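Local coordinates for protein GNA33 (PDB 2G5D) that probably cleaves the beta-1,4-glycosidic bond between MurNAc and GlcNAc in peptidoglycan, leaving a 1,6-anhydro bond on the MurNAc residue, as a lytic transglycosylase, at residues E265-S270 with Q308-I313. Sequence-based numbering, arbitrary orientation.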
loop_
_atom_site.group_PDB
_atom_site.type_symbol
_atom_site.label_atom_id
_atom_site.label_comp_id
_atom_site.label_asym_id
_atom_site.label_seq_id
_atom_site.Cartn_x
_atom_site.Cartn_y
_atom_site.Cartn_z
ATOM N N GLU A 265 -6.286 10.396 -11.068
ATOM C CA GLU A 265 -5.428 9.834 -12.119
ATOM C C GLU A 265 -4.459 10.814 -12.790
ATOM O O GLU A 265 -3.824 10.475 -13.795
ATOM C CB GLU A 265 -6.245 9.042 -13.168
ATOM C CG GLU A 265 -6.823 7.727 -12.648
ATOM C CD GLU A 265 -5.780 6.638 -12.461
ATOM O OE1 GLU A 265 -4.666 6.781 -13.012
ATOM O OE2 GLU A 265 -6.081 5.633 -11.770
ATOM N N HIS A 266 -4.335 12.018 -12.240
ATOM C CA HIS A 266 -3.306 12.946 -12.695
ATOM C C HIS A 266 -1.964 12.477 -12.131
ATOM O O HIS A 266 -1.931 11.844 -11.072
ATOM C CB HIS A 266 -3.637 14.389 -12.299
ATOM C CG HIS A 266 -4.792 14.965 -13.055
ATOM N ND1 HIS A 266 -4.661 15.505 -14.317
ATOM C CD2 HIS A 266 -6.104 15.074 -12.732
ATOM C CE1 HIS A 266 -5.842 15.928 -14.735
ATOM N NE2 HIS A 266 -6.734 15.675 -13.793
ATOM N N PRO A 267 -0.861 12.733 -12.857
ATOM C CA PRO A 267 0.449 12.176 -12.487
ATOM C C PRO A 267 0.940 12.548 -11.094
ATOM O O PRO A 267 0.755 13.684 -10.643
ATOM C CB PRO A 267 1.391 12.762 -13.548
ATOM C CG PRO A 267 0.657 13.957 -14.077
ATOM C CD PRO A 267 -0.768 13.533 -14.089
ATOM N N TYR A 268 1.568 11.590 -10.423
ATOM C CA TYR A 268 2.272 11.880 -9.187
ATOM C C TYR A 268 3.575 12.623 -9.498
ATOM O O TYR A 268 4.350 12.201 -10.358
ATOM C CB TYR A 268 2.550 10.595 -8.385
ATOM C CG TYR A 268 3.631 10.774 -7.335
ATOM C CD1 TYR A 268 4.945 10.377 -7.595
ATOM C CD2 TYR A 268 3.351 11.380 -6.100
ATOM C CE1 TYR A 268 5.954 10.558 -6.657
ATOM C CE2 TYR A 268 4.357 11.567 -5.147
ATOM C CZ TYR A 268 5.655 11.149 -5.439
ATOM O OH TYR A 268 6.668 11.310 -4.522
ATOM N N VAL A 269 3.798 13.741 -8.804
ATOM C CA VAL A 269 5.077 14.445 -8.850
ATOM C C VAL A 269 5.612 14.612 -7.428
ATOM O O VAL A 269 4.878 15.029 -6.531
ATOM C CB VAL A 269 4.955 15.831 -9.551
ATOM C CG1 VAL A 269 6.250 16.636 -9.416
ATOM C CG2 VAL A 269 4.576 15.663 -11.018
ATOM N N SER A 270 6.882 14.272 -7.222
ATOM C CA SER A 270 7.537 14.524 -5.938
ATOM C C SER A 270 7.759 16.029 -5.683
ATOM O O SER A 270 8.510 16.691 -6.400
ATOM C CB SER A 270 8.868 13.780 -5.848
ATOM O OG SER A 270 9.436 13.940 -4.563
ATOM N N GLN A 308 2.229 21.371 -7.358
ATOM C CA GLN A 308 3.086 20.678 -8.331
ATOM C C GLN A 308 2.735 19.189 -8.510
ATOM O O GLN A 308 3.014 18.608 -9.558
ATOM C CB GLN A 308 4.570 20.834 -7.973
ATOM C CG GLN A 308 5.059 22.279 -7.996
ATOM C CD GLN A 308 4.836 22.972 -9.338
ATOM O OE1 GLN A 308 5.142 22.417 -10.391
ATOM N NE2 GLN A 308 4.311 24.202 -9.296
ATOM N N ASN A 309 2.128 18.584 -7.491
ATOM C CA ASN A 309 1.643 17.190 -7.552
ATOM C C ASN A 309 0.169 17.186 -7.951
ATOM O O ASN A 309 -0.695 17.292 -7.078
ATOM C CB ASN A 309 1.832 16.516 -6.176
ATOM C CG ASN A 309 1.354 15.050 -6.133
ATOM O OD1 ASN A 309 0.902 14.563 -5.094
ATOM N ND2 ASN A 309 1.460 14.355 -7.248
ATOM N N PRO A 310 -0.139 17.072 -9.270
ATOM C CA PRO A 310 -1.560 17.199 -9.666
ATOM C C PRO A 310 -2.437 16.011 -9.225
ATOM O O PRO A 310 -3.679 16.106 -9.237
ATOM C CB PRO A 310 -1.498 17.304 -11.201
ATOM C CG PRO A 310 -0.237 16.623 -11.581
ATOM C CD PRO A 310 0.734 16.814 -10.434
ATOM N N SER A 311 -1.784 14.909 -8.850
ATOM C CA SER A 311 -2.441 13.735 -8.273
ATOM C C SER A 311 -3.181 14.084 -6.977
ATOM O O SER A 311 -2.708 14.886 -6.192
ATOM C CB SER A 311 -1.399 12.648 -8.000
ATOM O OG SER A 311 -1.990 11.515 -7.393
ATOM N N TYR A 312 -4.348 13.485 -6.772
ATOM C CA TYR A 312 -5.168 13.772 -5.602
ATOM C C TYR A 312 -5.969 12.544 -5.266
ATOM O O TYR A 312 -6.589 11.926 -6.147
ATOM C CB TYR A 312 -6.109 14.955 -5.858
ATOM C CG TYR A 312 -6.578 15.664 -4.614
ATOM C CD1 TYR A 312 -5.843 16.735 -4.081
ATOM C CD2 TYR A 312 -7.753 15.287 -3.980
ATOM C CE1 TYR A 312 -6.259 17.393 -2.942
ATOM C CE2 TYR A 312 -8.192 15.945 -2.835
ATOM C CZ TYR A 312 -7.439 16.998 -2.324
ATOM O OH TYR A 312 -7.872 17.671 -1.199
ATOM N N ILE A 313 -5.937 12.176 -3.997
ATOM C CA ILE A 313 -6.578 10.951 -3.552
ATOM C C ILE A 313 -7.855 11.312 -2.816
ATOM O O ILE A 313 -7.890 12.265 -2.030
ATOM C CB ILE A 313 -5.604 10.050 -2.721
ATOM C CG1 ILE A 313 -4.616 9.345 -3.651
ATOM C CG2 ILE A 313 -6.343 8.949 -1.969
ATOM C CD1 ILE A 313 -3.408 10.154 -4.006
HETATM O O HOH W 1 -3.509 10.128 -9.462
#
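P310 packs its ring against H266, P267 and V269. Its CG lies 3.8 Å from P267 CG, the two pyrrolidines crossing at about a right angle; its CD also approaches V269 CG2, and its CB meets H266 CB at 3.8 Å. The H266 imidazole, turned with CG anti to the carbonyl carbon (chi1 -70°), leads away from this contact, and its NE2 is hydrogen-bonded to Y210 O. P267 O sits 3.1 Å from P310 CD and accepts a weak hydrogen bond from S311 N, 3.3 Å long and bent to 133° at the hydrogen. Both segments fall within the MltA-specific insert: 265-270 leads from strand 255-263 into helix 271-276, whereas the loop 308-313 returns from helix 302-306 to strand 313-317, which pairs antiparallel with 255-263. The contact thus joins the exit from and the re-entry to neighbouring strands, bracketing a largely helical excursion. Nearer the strands, S311 CB abuts H266 O at 3.2 Å, while S311 OG reaches that carbonyl through a water that donates to H266 O (2.8 Å). N264 flanks this end, its side chain hydrogen-bonding P310 O and Y312 N. Toward the helices, V269 CB rests 3.4 Å from Q308 O, and the N309 side chain passes obliquely by the Y268 ring, their planes 80° apart.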